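Local coordinates for protein alpha-amylase inhibitor 0.19 (Triticum aestivum, PDB 1HSS) that inhibits alpha-amylases as a disulfide-rich, homodimeric wheat-kernel protein of the cereal trypsin/alpha-amylase inhibitor family, at residues E50-C54 / L101-A107; L57-D62 / D117-D123; L61-Y65 / A79-R85. All coordinates share one frame; numbering follows the deposited sequence.

Contact 1 (E50-C54 / L101-A107); sequences EWCRC and LPIVVDA
Two direct hydrogen bonds tie E50-C54 to L101-A107. The amide N of V104 donates to E50 O at 3.0 Å, while the CA of I103 adds a CA-H...O contact to the same oxygen at 3.3 Å. Nearer the start of the second segment, R53 NH2 donates to P102 O over 3.1 Å; this donor lies in the carbonyl plane on a lone pair, though the N-H...O angle of 141° leaves the bond bent. The R53 chain bends at chi2 and chi3, which brings its guanidinium back alongside P102, with L101 CG lying over one face. A water completes the polar set, donating to E50 OE1 at 2.8 Å and to I103 O at 2.9 Å, so that the E50 carboxylate is linked to the strand backbone. Apolar contacts flank these bonds. V104 points at the other segment and divides its methyls: CG1 meets E50 CB at 3.5 Å, and CG2 lies on the W51 side, modelled too close to the ring for its exact geometry to be relied on. W51 turns its ring to V104 although its CB heads the other way. I103 meets C54 SG with CD1 at 3.8 Å and R53 CB with CG2. The contact thus fastens the start of helix 53-67 to strand 103-104, whose I103 pairs with A112 of strand 111-112 in the small antiparallel sheet. Disulfides C52-C6 and C54-C115 anchor the same turn, L45 of helix 35-46 packs on R53 and L101, and D106, bonded to S108, also forms a salt bridge with R84 of the second subunit.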
ATOM      1  N   GLU A  50       1.256  -0.031 -17.468  1.00 21.87           N
ATOM      2  CA  GLU A  50       1.773  -0.833 -16.349  1.00 22.91           C
ATOM      3  C   GLU A  50       3.231  -0.540 -16.028  1.00 21.79           C
ATOM      4  O   GLU A  50       3.673  -0.680 -14.883  1.00 20.05           O
ATOM      5  CB  GLU A  50       1.656  -2.313 -16.681  1.00 23.75           C
ATOM      6  CG  GLU A  50       0.356  -2.930 -16.292  1.00 37.79           C
ATOM      7  CD  GLU A  50       0.323  -4.440 -16.520  1.00 45.66           C
ATOM      8  OE1 GLU A  50       1.411  -5.068 -16.589  1.00 45.88           O
ATOM      9  OE2 GLU A  50      -0.802  -5.005 -16.597  1.00 51.58           O
ATOM     10  N   TRP A  51       3.989  -0.232 -17.078  1.00 22.01           N
ATOM     11  CA  TRP A  51       5.417   0.015 -16.972  1.00 24.04           C
ATOM     12  C   TRP A  51       5.750   1.378 -16.372  1.00 23.00           C
ATOM     13  O   TRP A  51       6.826   1.567 -15.819  1.00 22.53           O
ATOM     14  CB  TRP A  51       6.056  -0.117 -18.349  1.00 29.09           C
ATOM     15  CG  TRP A  51       5.969  -1.509 -18.897  1.00 39.40           C
ATOM     16  CD1 TRP A  51       4.931  -2.049 -19.600  1.00 40.72           C
ATOM     17  CD2 TRP A  51       6.976  -2.536 -18.810  1.00 46.49           C
ATOM     18  NE1 TRP A  51       5.231  -3.339 -19.964  1.00 43.41           N
ATOM     19  CE2 TRP A  51       6.478  -3.664 -19.490  1.00 48.32           C
ATOM     20  CE3 TRP A  51       8.256  -2.605 -18.234  1.00 53.52           C
ATOM     21  CZ2 TRP A  51       7.214  -4.857 -19.606  1.00 54.49           C
ATOM     22  CZ3 TRP A  51       8.987  -3.793 -18.354  1.00 53.50           C
ATOM     23  CH2 TRP A  51       8.462  -4.897 -19.032  1.00 49.98           C
ATOM     24  N   CYS A  52       4.838   2.336 -16.493  1.00 20.67           N
ATOM     25  CA  CYS A  52       5.154   3.713 -16.138  1.00 18.63           C
ATOM     26  C   CYS A  52       4.339   4.244 -14.984  1.00 19.14           C
ATOM     27  O   CYS A  52       4.506   5.395 -14.590  1.00 21.60           O
ATOM     28  CB  CYS A  52       4.962   4.627 -17.340  1.00 20.63           C
ATOM     29  SG  CYS A  52       6.108   4.237 -18.690  1.00 25.24           S
ATOM     30  N   ARG A  53       3.453   3.415 -14.444  1.00 16.79           N
ATOM     31  CA  ARG A  53       2.594   3.829 -13.337  1.00 18.60           C
ATOM     32  C   ARG A  53       3.384   4.210 -12.080  1.00 18.16           C
ATOM     33  O   ARG A  53       3.090   5.217 -11.461  1.00 22.76           O
ATOM     34  CB  ARG A  53       1.593   2.719 -13.010  1.00 17.32           C
ATOM     35  CG  ARG A  53       0.140   3.096 -13.194  1.00 14.95           C
ATOM     36  CD  ARG A  53      -0.530   2.451 -14.415  1.00 17.64           C
ATOM     37  NE  ARG A  53      -1.204   1.199 -14.132  1.00 16.17           N
ATOM     38  CZ  ARG A  53      -2.039   0.574 -14.967  1.00 13.41           C
ATOM     39  NH1 ARG A  53      -2.628   1.183 -15.980  1.00 13.30           N
ATOM     40  NH2 ARG A  53      -2.381  -0.668 -14.708  1.00 14.51           N
ATOM     41  N   CYS A  54       4.432   3.458 -11.751  1.00 18.93           N
ATOM     42  CA  CYS A  54       5.310   3.790 -10.619  1.00 17.41           C
ATOM     43  C   CYS A  54       6.162   5.013 -10.869  1.00 17.04           C
ATOM     44  O   CYS A  54       6.545   5.721  -9.931  1.00 18.84           O
ATOM     45  CB  CYS A  54       6.241   2.635 -10.310  1.00 15.77           C
ATOM     46  SG  CYS A  54       5.361   1.211  -9.632  1.00 19.09           S
ATOM     47  N   LEU A 101      -4.633  -1.536  -9.664  1.00 20.89           N
ATOM     48  CA  LEU A 101      -3.954  -1.387 -10.941  1.00 18.38           C
ATOM     49  C   LEU A 101      -2.574  -2.028 -10.812  1.00 17.94           C
ATOM     50  O   LEU A 101      -1.803  -1.674  -9.927  1.00 19.97           O
ATOM     51  CB  LEU A 101      -3.816   0.100 -11.299  1.00 17.02           C
ATOM     52  CG  LEU A 101      -4.741   0.878 -12.247  1.00 18.10           C
ATOM     53  CD1 LEU A 101      -5.958   0.101 -12.616  1.00 15.50           C
ATOM     54  CD2 LEU A 101      -5.104   2.210 -11.631  1.00 14.66           C
ATOM     55  N   PRO A 102      -2.296  -3.069 -11.620  1.00 18.44           N
ATOM     56  CA  PRO A 102      -0.969  -3.690 -11.572  1.00 19.63           C
ATOM     57  C   PRO A 102       0.114  -2.877 -12.278  1.00 21.00           C
ATOM     58  O   PRO A 102      -0.151  -1.995 -13.104  1.00 20.94           O
ATOM     59  CB  PRO A 102      -1.188  -5.062 -12.230  1.00 21.67           C
ATOM     60  CG  PRO A 102      -2.325  -4.842 -13.164  1.00 21.85           C
ATOM     61  CD  PRO A 102      -3.216  -3.817 -12.502  1.00 16.85           C
ATOM     62  N   ILE A 103       1.335  -3.111 -11.839  1.00 19.57           N
ATOM     63  CA  ILE A 103       2.498  -2.434 -12.374  1.00 19.94           C
ATOM     64  C   ILE A 103       3.488  -3.538 -12.770  1.00 22.03           C
ATOM     65  O   ILE A 103       3.300  -4.687 -12.376  1.00 20.53           O
ATOM     66  CB  ILE A 103       3.094  -1.463 -11.295  1.00 16.34           C
ATOM     67  CG1 ILE A 103       3.409  -2.204  -9.993  1.00 18.44           C
ATOM     68  CG2 ILE A 103       2.062  -0.417 -10.926  1.00 13.87           C
ATOM     69  CD1 ILE A 103       4.863  -2.585  -9.814  1.00 22.88           C
ATOM     70  N   VAL A 104       4.445  -3.262 -13.653  1.00 25.22           N
ATOM     71  CA  VAL A 104       5.514  -4.234 -13.823  1.00 28.80           C
ATOM     72  C   VAL A 104       6.795  -3.786 -13.130  1.00 28.45           C
ATOM     73  O   VAL A 104       7.158  -2.610 -13.183  1.00 28.81           O
ATOM     74  CB  VAL A 104       5.754  -4.625 -15.305  1.00 28.46           C
ATOM     75  CG1 VAL A 104       4.670  -4.070 -16.182  1.00 24.59           C
ATOM     76  CG2 VAL A 104       7.122  -4.219 -15.745  1.00 33.42           C
ATOM     77  N   VAL A 105       7.301  -4.675 -12.271  1.00 29.68           N
ATOM     78  CA  VAL A 105       8.321  -4.343 -11.283  1.00 32.51           C
ATOM     79  C   VAL A 105       9.651  -3.985 -11.932  1.00 38.28           C
ATOM     80  O   VAL A 105      10.331  -3.054 -11.511  1.00 42.59           O
ATOM     81  CB  VAL A 105       8.539  -5.504 -10.299  1.00 28.89           C
ATOM     82  CG1 VAL A 105       9.540  -5.102  -9.232  1.00 26.65           C
ATOM     83  CG2 VAL A 105       7.230  -5.888  -9.648  1.00 28.33           C
ATOM     84  N   ASP A 106      10.005  -4.717 -12.976  1.00 43.59           N
ATOM     85  CA  ASP A 106      11.132  -4.334 -13.812  1.00 48.28           C
ATOM     86  C   ASP A 106      11.178  -5.100 -15.142  1.00 50.80           C
ATOM     87  O   ASP A 106      10.198  -5.725 -15.554  1.00 50.68           O
ATOM     88  CB  ASP A 106      12.445  -4.516 -13.038  1.00 47.82           C
ATOM     89  CG  ASP A 106      12.622  -5.929 -12.495  1.00 48.21           C
ATOM     90  OD1 ASP A 106      12.025  -6.886 -13.033  1.00 43.65           O
ATOM     91  OD2 ASP A 106      13.395  -6.087 -11.533  1.00 49.36           O
ATOM     92  N   ALA A 107      12.370  -5.147 -15.727  1.00 53.94           N
ATOM     93  CA  ALA A 107      12.567  -5.656 -17.078  1.00 55.72           C
ATOM     94  C   ALA A 107      12.139  -7.110 -17.255  1.00 55.83           C
ATOM     95  O   ALA A 107      11.776  -7.525 -18.362  1.00 58.98           O
ATOM     96  CB  ALA A 107      14.024  -5.487 -17.476  1.00 58.03           C
TER
HETATM   97  O   HOH W   1       1.737  -6.379 -14.185  1.00 29.32           O

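Contact 2 (L57-D62 / D117-D123); sequences LYSMLD and DVAAYPD
Y58 and Y121 meet edge to face: the Y121 edge is directed at the face of Y58, with planes at 63° and CD2 of Y121 3.6 Å from CZ of Y58. The Y121 ring is gripped from two more directions. Its hydroxyl OH donates to D62 OD1 at 2.8 Å, meeting the carboxylate on its anti side and 34° out of its plane, and L61 CD2 lies over a face in a CH-pi contact, 3.7 Å from Y121 CG. Ring and hydroxyl are therefore held together by residues one helical turn apart, Y58 and L61-D62. Beside the aromatic pair, the edge of the Y58 ring takes D117 O in its plane, 3.6 Å from CE2. V118 packs against both Y58 and L61, its CG2 3.7 Å from Y58 N and its CG1 4.0 Å from L61 CD2. These residues pack the C-terminal segment against helix 53-67 in the mainly helical, disulfide-linked fold of the prolamin superfamily. Several features position the first shell. Helix 116-119 ends just before A120, and the chain then turns Y121 back toward helix 53-67; its CG anti to the backbone N (chi1 -177°) sends the ring out to D62. A cis peptide bond leads into P122, whose CB sits over the centre of a Y121 face. Further out, helix 85-92 packs behind the apolar side, with V88 on L61 and A92 on V118, while L17 meets L57 and C54, disulfide-bonded to C115, touches D117. Nearby A119 packs on L90 of the second subunit.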
ATOM      1  N   LEU A  57       3.972   8.048 -10.314  1.00 17.25           N
ATOM      2  CA  LEU A  57       3.851   8.256  -8.868  1.00 17.76           C
ATOM      3  C   LEU A  57       5.120   8.851  -8.242  1.00 18.22           C
ATOM      4  O   LEU A  57       5.040   9.736  -7.403  1.00 16.94           O
ATOM      5  CB  LEU A  57       3.488   6.933  -8.166  1.00 16.57           C
ATOM      6  CG  LEU A  57       2.007   6.557  -8.214  1.00 13.75           C
ATOM      7  CD1 LEU A  57       1.826   5.107  -7.870  1.00 16.14           C
ATOM      8  CD2 LEU A  57       1.212   7.431  -7.278  1.00 13.10           C
ATOM      9  N   TYR A  58       6.288   8.357  -8.645  1.00 22.18           N
ATOM     10  CA  TYR A  58       7.574   8.907  -8.199  1.00 19.95           C
ATOM     11  C   TYR A  58       7.692  10.404  -8.539  1.00 21.68           C
ATOM     12  O   TYR A  58       8.002  11.230  -7.679  1.00 22.08           O
ATOM     13  CB  TYR A  58       8.703   8.122  -8.859  1.00 16.25           C
ATOM     14  CG  TYR A  58      10.022   8.305  -8.194  1.00 19.05           C
ATOM     15  CD1 TYR A  58      10.821   9.397  -8.494  1.00 20.94           C
ATOM     16  CD2 TYR A  58      10.476   7.398  -7.266  1.00 18.62           C
ATOM     17  CE1 TYR A  58      12.050   9.585  -7.879  1.00 23.44           C
ATOM     18  CE2 TYR A  58      11.696   7.573  -6.635  1.00 24.49           C
ATOM     19  CZ  TYR A  58      12.488   8.671  -6.945  1.00 25.71           C
ATOM     20  OH  TYR A  58      13.717   8.859  -6.333  1.00 24.88           O
ATOM     21  N   SER A  59       7.381  10.735  -9.790  1.00 22.23           N
ATOM     22  CA  SER A  59       7.361  12.107 -10.295  1.00 22.50           C
ATOM     23  C   SER A  59       6.426  12.997  -9.490  1.00 22.22           C
ATOM     24  O   SER A  59       6.767  14.131  -9.173  1.00 23.77           O
ATOM     25  CB  SER A  59       6.931  12.113 -11.774  1.00 21.38           C
ATOM     26  OG  SER A  59       6.767  13.423 -12.291  1.00 22.51           O
ATOM     27  N   MET A  60       5.215  12.510  -9.231  1.00 23.88           N
ATOM     28  CA  MET A  60       4.236  13.230  -8.402  1.00 21.44           C
ATOM     29  C   MET A  60       4.752  13.554  -6.990  1.00 20.46           C
ATOM     30  O   MET A  60       4.708  14.703  -6.568  1.00 23.65           O
ATOM     31  CB  MET A  60       2.948  12.413  -8.289  1.00 23.14           C
ATOM     32  CG  MET A  60       1.852  13.077  -7.464  1.00 23.40           C
ATOM     33  SD  MET A  60       0.604  11.925  -6.849  1.00 23.14           S
ATOM     34  CE  MET A  60       1.522  11.115  -5.685  1.00 20.88           C
ATOM     35  N   LEU A  61       5.252  12.532  -6.284  1.00 18.63           N
ATOM     36  CA  LEU A  61       5.795  12.656  -4.931  1.00 21.72           C
ATOM     37  C   LEU A  61       6.980  13.610  -4.871  1.00 25.12           C
ATOM     38  O   LEU A  61       7.112  14.381  -3.930  1.00 26.60           O
ATOM     39  CB  LEU A  61       6.239  11.285  -4.430  1.00 18.73           C
ATOM     40  CG  LEU A  61       6.761  11.285  -3.003  1.00 17.39           C
ATOM     41  CD1 LEU A  61       5.644  11.746  -2.090  1.00 15.78           C
ATOM     42  CD2 LEU A  61       7.253   9.902  -2.637  1.00 17.17           C
ATOM     43  N   ASP A  62       7.884  13.471  -5.833  1.00 26.34           N
ATOM     44  CA  ASP A  62       9.031  14.349  -5.957  1.00 30.02           C
ATOM     45  C   ASP A  62       8.609  15.819  -6.157  1.00 29.36           C
ATOM     46  O   ASP A  62       9.034  16.700  -5.419  1.00 30.32           O
ATOM     47  CB  ASP A  62       9.913  13.856  -7.117  1.00 33.43           C
ATOM     48  CG  ASP A  62      11.222  14.629  -7.239  1.00 37.20           C
ATOM     49  OD1 ASP A  62      12.141  14.408  -6.416  1.00 36.46           O
ATOM     50  OD2 ASP A  62      11.333  15.457  -8.170  1.00 35.75           O
ATOM     51  N   ASP A 117      10.205   1.442  -5.699  1.00 27.75           N
ATOM     52  CA  ASP A 117      11.029   2.618  -5.981  1.00 27.85           C
ATOM     53  C   ASP A 117      10.492   3.891  -5.304  1.00 25.30           C
ATOM     54  O   ASP A 117      11.247   4.620  -4.668  1.00 21.77           O
ATOM     55  CB  ASP A 117      11.170   2.814  -7.505  1.00 33.75           C
ATOM     56  CG  ASP A 117       9.806   2.850  -8.254  1.00 35.48           C
ATOM     57  OD1 ASP A 117       8.924   1.988  -8.011  1.00 31.48           O
ATOM     58  OD2 ASP A 117       9.663   3.695  -9.171  1.00 39.83           O
ATOM     59  N   VAL A 118       9.168   4.023  -5.273  1.00 24.71           N
ATOM     60  CA  VAL A 118       8.500   5.129  -4.590  1.00 22.21           C
ATOM     61  C   VAL A 118       8.568   5.002  -3.061  1.00 22.66           C
ATOM     62  O   VAL A 118       8.670   6.003  -2.359  1.00 22.44           O
ATOM     63  CB  VAL A 118       7.018   5.223  -5.041  1.00 20.05           C
ATOM     64  CG1 VAL A 118       6.290   6.341  -4.290  1.00 14.90           C
ATOM     65  CG2 VAL A 118       6.943   5.449  -6.534  1.00 16.59           C
ATOM     66  N   ALA A 119       8.487   3.775  -2.542  1.00 23.81           N
ATOM     67  CA  ALA A 119       8.634   3.527  -1.104  1.00 26.24           C
ATOM     68  C   ALA A 119      10.044   3.855  -0.569  1.00 28.81           C
ATOM     69  O   ALA A 119      10.237   4.127   0.616  1.00 30.74           O
ATOM     70  CB  ALA A 119       8.277   2.081  -0.789  1.00 21.82           C
ATOM     71  N   ALA A 120      11.018   3.861  -1.463  1.00 28.49           N
ATOM     72  CA  ALA A 120      12.393   4.146  -1.100  1.00 31.75           C
ATOM     73  C   ALA A 120      12.862   5.563  -1.443  1.00 31.51           C
ATOM     74  O   ALA A 120      14.036   5.872  -1.346  1.00 30.74           O
ATOM     75  CB  ALA A 120      13.292   3.136  -1.754  1.00 30.16           C
ATOM     76  N   TYR A 121      11.952   6.404  -1.905  1.00 34.79           N
ATOM     77  CA  TYR A 121      12.236   7.815  -2.174  1.00 37.42           C
ATOM     78  C   TYR A 121      13.028   8.494  -1.022  1.00 43.26           C
ATOM     79  O   TYR A 121      12.780   8.215   0.152  1.00 44.46           O
ATOM     80  CB  TYR A 121      10.895   8.528  -2.440  1.00 29.75           C
ATOM     81  CG  TYR A 121      10.986   9.990  -2.797  1.00 28.89           C
ATOM     82  CD1 TYR A 121      11.022  10.957  -1.801  1.00 31.40           C
ATOM     83  CD2 TYR A 121      11.080  10.399  -4.118  1.00 25.18           C
ATOM     84  CE1 TYR A 121      11.162  12.272  -2.100  1.00 30.99           C
ATOM     85  CE2 TYR A 121      11.225  11.717  -4.434  1.00 29.85           C
ATOM     86  CZ  TYR A 121      11.270  12.653  -3.416  1.00 32.98           C
ATOM     87  OH  TYR A 121      11.450  13.992  -3.689  1.00 33.83           O
ATOM     88  N   PRO A 122      14.046   9.328  -1.344  1.00 50.12           N
ATOM     89  CA  PRO A 122      14.401   9.928  -2.630  1.00 55.72           C
ATOM     90  C   PRO A 122      15.514   9.186  -3.358  1.00 62.46           C
ATOM     91  O   PRO A 122      16.147   9.729  -4.253  1.00 64.07           O
ATOM     92  CB  PRO A 122      14.837  11.344  -2.250  1.00 54.35           C
ATOM     93  CG  PRO A 122      15.091  11.313  -0.778  1.00 53.63           C
ATOM     94  CD  PRO A 122      14.889   9.905  -0.289  1.00 52.51           C
ATOM     95  N   ASP A 123      15.727   7.931  -2.990  1.00 70.41           N
ATOM     96  CA  ASP A 123      16.769   7.121  -3.610  1.00 79.63           C
ATOM     97  C   ASP A 123      16.293   6.287  -4.822  1.00 82.77           C
ATOM     98  O   ASP A 123      16.550   6.655  -5.971  1.00 83.51           O
ATOM     99  CB  ASP A 123      17.411   6.226  -2.541  1.00 85.03           C
ATOM    100  CG  ASP A 123      18.068   7.038  -1.419  1.00 90.93           C
ATOM    101  OD1 ASP A 123      19.140   7.638  -1.672  1.00 94.19           O
ATOM    102  OD2 ASP A 123      17.490   7.117  -0.303  1.00 92.20           O
TER

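Contact 3 (L61-Y65 / A79-R85); sequences LDSMY and AFPRCRR
The backbones come closest at Y65 and A79, whose CA atoms are 5.7 Å apart, where helix 53-67 faces a chain that then makes a type II beta turn from F80 to C83, closed by C83 N to F80 O. No hydrogen bond joins the two segments, and aromatic and apolar groups carry the contact. F80 is central: it sets its edge against the face of Y65, ring centroids 5.0 Å apart and planes at 69°, with CE2 of F80 3.6 Å from CZ of Y65. At another part of the F80 rim, M64 supplies a Met-aromatic contact, its SD at the ring edge and 3.9 Å from F80 CZ. The M64 chain runs out extended and then bends at chi3 (75°), which brings the methyl CE round to F80 CE1. M64 CB also approaches F80 CZ, at 3.6 Å, and L61 adds CD1 to that same carbon at 4.1 Å. A79 packs its methyl over the helix backbone at M64 O and beside Y65, with A79 CB 4.2 Å from Y65 CD1. R85 bends at chi2 and lays its chain along the far end of Y65, CG 3.8 Å from OH; its guanidinium is too distant from the ring for more than a weak cation-pi attraction. L24 of helix 20-27 and V88 of helix 85-92 also touch F80, while A79 O accepts a bond from R25. With C83 disulfide-bonded to C28 and R84 at the N-cap position of helix 85-92, this edge-to-face pair joins the inter-helix loop to helix 53-67 in the disulfide-braced helical inhibitor fold.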
ATOM      1  N   LEU A  61       5.252  12.532  -6.284  1.00 18.63           N
ATOM      2  CA  LEU A  61       5.795  12.656  -4.931  1.00 21.72           C
ATOM      3  C   LEU A  61       6.980  13.610  -4.871  1.00 25.12           C
ATOM      4  O   LEU A  61       7.112  14.381  -3.930  1.00 26.60           O
ATOM      5  CB  LEU A  61       6.239  11.285  -4.430  1.00 18.73           C
ATOM      6  CG  LEU A  61       6.761  11.285  -3.003  1.00 17.39           C
ATOM      7  CD1 LEU A  61       5.644  11.746  -2.090  1.00 15.78           C
ATOM      8  CD2 LEU A  61       7.253   9.902  -2.637  1.00 17.17           C
ATOM      9  N   ASP A  62       7.884  13.471  -5.833  1.00 26.34           N
ATOM     10  CA  ASP A  62       9.031  14.349  -5.957  1.00 30.02           C
ATOM     11  C   ASP A  62       8.609  15.819  -6.157  1.00 29.36           C
ATOM     12  O   ASP A  62       9.034  16.700  -5.419  1.00 30.32           O
ATOM     13  CB  ASP A  62       9.913  13.856  -7.117  1.00 33.43           C
ATOM     14  CG  ASP A  62      11.222  14.629  -7.239  1.00 37.20           C
ATOM     15  OD1 ASP A  62      12.141  14.408  -6.416  1.00 36.46           O
ATOM     16  OD2 ASP A  62      11.333  15.457  -8.170  1.00 35.75           O
ATOM     17  N   SER A  63       7.685  16.066  -7.078  1.00 26.79           N
ATOM     18  CA  SER A  63       7.111  17.407  -7.239  1.00 28.60           C
ATOM     19  C   SER A  63       6.486  17.972  -5.959  1.00 28.95           C
ATOM     20  O   SER A  63       6.639  19.152  -5.661  1.00 32.03           O
ATOM     21  CB  SER A  63       6.048  17.417  -8.340  1.00 27.27           C
ATOM     22  OG  SER A  63       6.550  16.837  -9.522  1.00 37.77           O
ATOM     23  N   MET A  64       5.713  17.159  -5.247  1.00 28.24           N
ATOM     24  CA  MET A  64       5.089  17.601  -4.011  1.00 28.91           C
ATOM     25  C   MET A  64       6.103  18.021  -2.957  1.00 31.08           C
ATOM     26  O   MET A  64       5.966  19.068  -2.336  1.00 28.21           O
ATOM     27  CB  MET A  64       4.174  16.500  -3.479  1.00 25.22           C
ATOM     28  CG  MET A  64       3.006  16.291  -4.404  1.00 20.61           C
ATOM     29  SD  MET A  64       1.771  15.138  -3.853  1.00 27.26           S
ATOM     30  CE  MET A  64       0.953  16.070  -2.646  1.00 22.08           C
ATOM     31  N   TYR A  65       7.180  17.258  -2.846  1.00 34.97           N
ATOM     32  CA  TYR A  65       8.252  17.570  -1.911  1.00 39.94           C
ATOM     33  C   TYR A  65       9.117  18.734  -2.334  1.00 46.82           C
ATOM     34  O   TYR A  65       9.634  19.464  -1.494  1.00 46.68           O
ATOM     35  CB  TYR A  65       9.127  16.352  -1.711  1.00 35.98           C
ATOM     36  CG  TYR A  65       8.649  15.516  -0.580  1.00 35.98           C
ATOM     37  CD1 TYR A  65       8.375  16.094   0.647  1.00 36.76           C
ATOM     38  CD2 TYR A  65       8.473  14.154  -0.723  1.00 34.43           C
ATOM     39  CE1 TYR A  65       7.952  15.333   1.715  1.00 38.07           C
ATOM     40  CE2 TYR A  65       8.039  13.381   0.336  1.00 37.69           C
ATOM     41  CZ  TYR A  65       7.794  13.976   1.558  1.00 39.17           C
ATOM     42  OH  TYR A  65       7.487  13.208   2.653  1.00 39.31           O
ATOM     43  N   ALA A  79       4.902  19.758   2.588  1.00 60.79           N
ATOM     44  CA  ALA A  79       4.065  19.288   1.487  1.00 57.23           C
ATOM     45  C   ALA A  79       2.895  18.427   1.993  1.00 56.24           C
ATOM     46  O   ALA A  79       1.829  18.382   1.363  1.00 57.26           O
ATOM     47  CB  ALA A  79       4.912  18.512   0.475  1.00 54.61           C
ATOM     48  N   PHE A  80       3.064  17.835   3.181  1.00 51.12           N
ATOM     49  CA  PHE A  80       2.079  16.908   3.742  1.00 46.82           C
ATOM     50  C   PHE A  80       1.684  17.205   5.182  1.00 47.81           C
ATOM     51  O   PHE A  80       2.369  16.795   6.124  1.00 47.64           O
ATOM     52  CB  PHE A  80       2.606  15.491   3.639  1.00 39.79           C
ATOM     53  CG  PHE A  80       2.973  15.116   2.259  1.00 36.92           C
ATOM     54  CD1 PHE A  80       1.984  14.779   1.350  1.00 29.74           C
ATOM     55  CD2 PHE A  80       4.272  15.286   1.811  1.00 31.42           C
ATOM     56  CE1 PHE A  80       2.276  14.631   0.032  1.00 27.09           C
ATOM     57  CE2 PHE A  80       4.574  15.139   0.483  1.00 28.81           C
ATOM     58  CZ  PHE A  80       3.583  14.814  -0.410  1.00 29.57           C
ATOM     59  N   PRO A  81       0.602  17.986   5.367  1.00 50.40           N
ATOM     60  CA  PRO A  81       0.198  18.491   6.686  1.00 52.47           C
ATOM     61  C   PRO A  81      -0.325  17.376   7.581  1.00 52.50           C
ATOM     62  O   PRO A  81      -1.211  16.623   7.191  1.00 53.01           O
ATOM     63  CB  PRO A  81      -0.898  19.520   6.364  1.00 52.67           C
ATOM     64  CG  PRO A  81      -0.740  19.818   4.881  1.00 53.28           C
ATOM     65  CD  PRO A  81      -0.271  18.517   4.303  1.00 52.53           C
ATOM     66  N   ARG A  82       0.307  17.219   8.738  1.00 51.60           N
ATOM     67  CA  ARG A  82      -0.079  16.197   9.714  1.00 51.36           C
ATOM     68  C   ARG A  82       0.334  14.777   9.312  1.00 48.62           C
ATOM     69  O   ARG A  82      -0.042  13.802   9.979  1.00 48.10           O
ATOM     70  CB  ARG A  82      -1.587  16.252   9.992  1.00 57.88           C
ATOM     71  CG  ARG A  82      -2.021  17.422  10.873  1.00 68.95           C
ATOM     72  CD  ARG A  82      -3.428  17.912  10.515  1.00 77.70           C
ATOM     73  NE  ARG A  82      -3.417  19.266   9.956  1.00 86.67           N
ATOM     74  CZ  ARG A  82      -3.842  19.585   8.734  1.00 91.38           C
ATOM     75  NH1 ARG A  82      -4.353  18.658   7.927  1.00 93.97           N
ATOM     76  NH2 ARG A  82      -3.764  20.845   8.321  1.00 92.38           N
ATOM     77  N   CYS A  83       1.239  14.685   8.336  1.00 44.02           N
ATOM     78  CA  CYS A  83       1.777  13.402   7.891  1.00 38.60           C
ATOM     79  C   CYS A  83       3.255  13.175   8.167  1.00 37.79           C
ATOM     80  O   CYS A  83       4.096  14.039   7.917  1.00 35.16           O
ATOM     81  CB  CYS A  83       1.543  13.207   6.405  1.00 30.94           C
ATOM     82  SG  CYS A  83      -0.201  13.116   6.034  1.00 25.12           S
ATOM     83  N   ARG A  84       3.560  11.931   8.513  1.00 38.31           N
ATOM     84  CA  ARG A  84       4.926  11.475   8.709  1.00 37.59           C
ATOM     85  C   ARG A  84       5.592  11.078   7.400  1.00 39.96           C
ATOM     86  O   ARG A  84       5.043  10.296   6.628  1.00 40.76           O
ATOM     87  CB  ARG A  84       4.938  10.272   9.638  1.00 39.18           C
ATOM     88  CG  ARG A  84       4.205  10.481  10.931  1.00 42.34           C
ATOM     89  CD  ARG A  84       4.442   9.320  11.845  1.00 44.16           C
ATOM     90  NE  ARG A  84       3.675   9.491  13.063  1.00 48.35           N
ATOM     91  CZ  ARG A  84       3.957   8.872  14.196  1.00 43.10           C
ATOM     92  NH1 ARG A  84       4.985   8.030  14.238  1.00 37.83           N
ATOM     93  NH2 ARG A  84       3.189   9.082  15.263  1.00 41.03           N
ATOM     94  N   ARG A  85       6.850  11.473   7.259  1.00 39.48           N
ATOM     95  CA  ARG A  85       7.683  11.141   6.103  1.00 40.52           C
ATOM     96  C   ARG A  85       7.564   9.675   5.670  1.00 37.60           C
ATOM     97  O   ARG A  85       7.288   9.368   4.519  1.00 33.28           O
ATOM     98  CB  ARG A  85       9.143  11.467   6.443  1.00 47.21           C
ATOM     99  CG  ARG A  85       9.927  12.187   5.351  1.00 58.18           C
ATOM    100  CD  ARG A  85      10.778  11.222   4.501  1.00 69.19           C
ATOM    101  NE  ARG A  85      11.446  11.913   3.389  1.00 73.65           N
ATOM    102  CZ  ARG A  85      12.551  11.490   2.780  1.00 74.51           C
ATOM    103  NH1 ARG A  85      13.117  10.335   3.124  1.00 76.28           N
ATOM    104  NH2 ARG A  85      13.087  12.230   1.816  1.00 72.91           N
TER

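How the contacts relate
All three contacts use helix 53-67, from its first turn in contact 1 to its later turns in contact 3. Contact 1 is partly buried and the most polar, relying on backbone, guanidinium and water-mediated bonds beside the small sheet. Contact 2, nearest the chain's centre, has a single hydrogen bond set among aromatic and aliphatic groups. Contact 3 is buried and has no hydrogen bond across it. Contacts 2 and 3 share L61 and D62 and touch where Y121 meets Y65 and P122 meets R85; contact 1 reaches contact 2 through C54, against V118 and D117. Contacts 1 and 3 lie on opposite sides of the chain's centre, about 23 Å apart between centres.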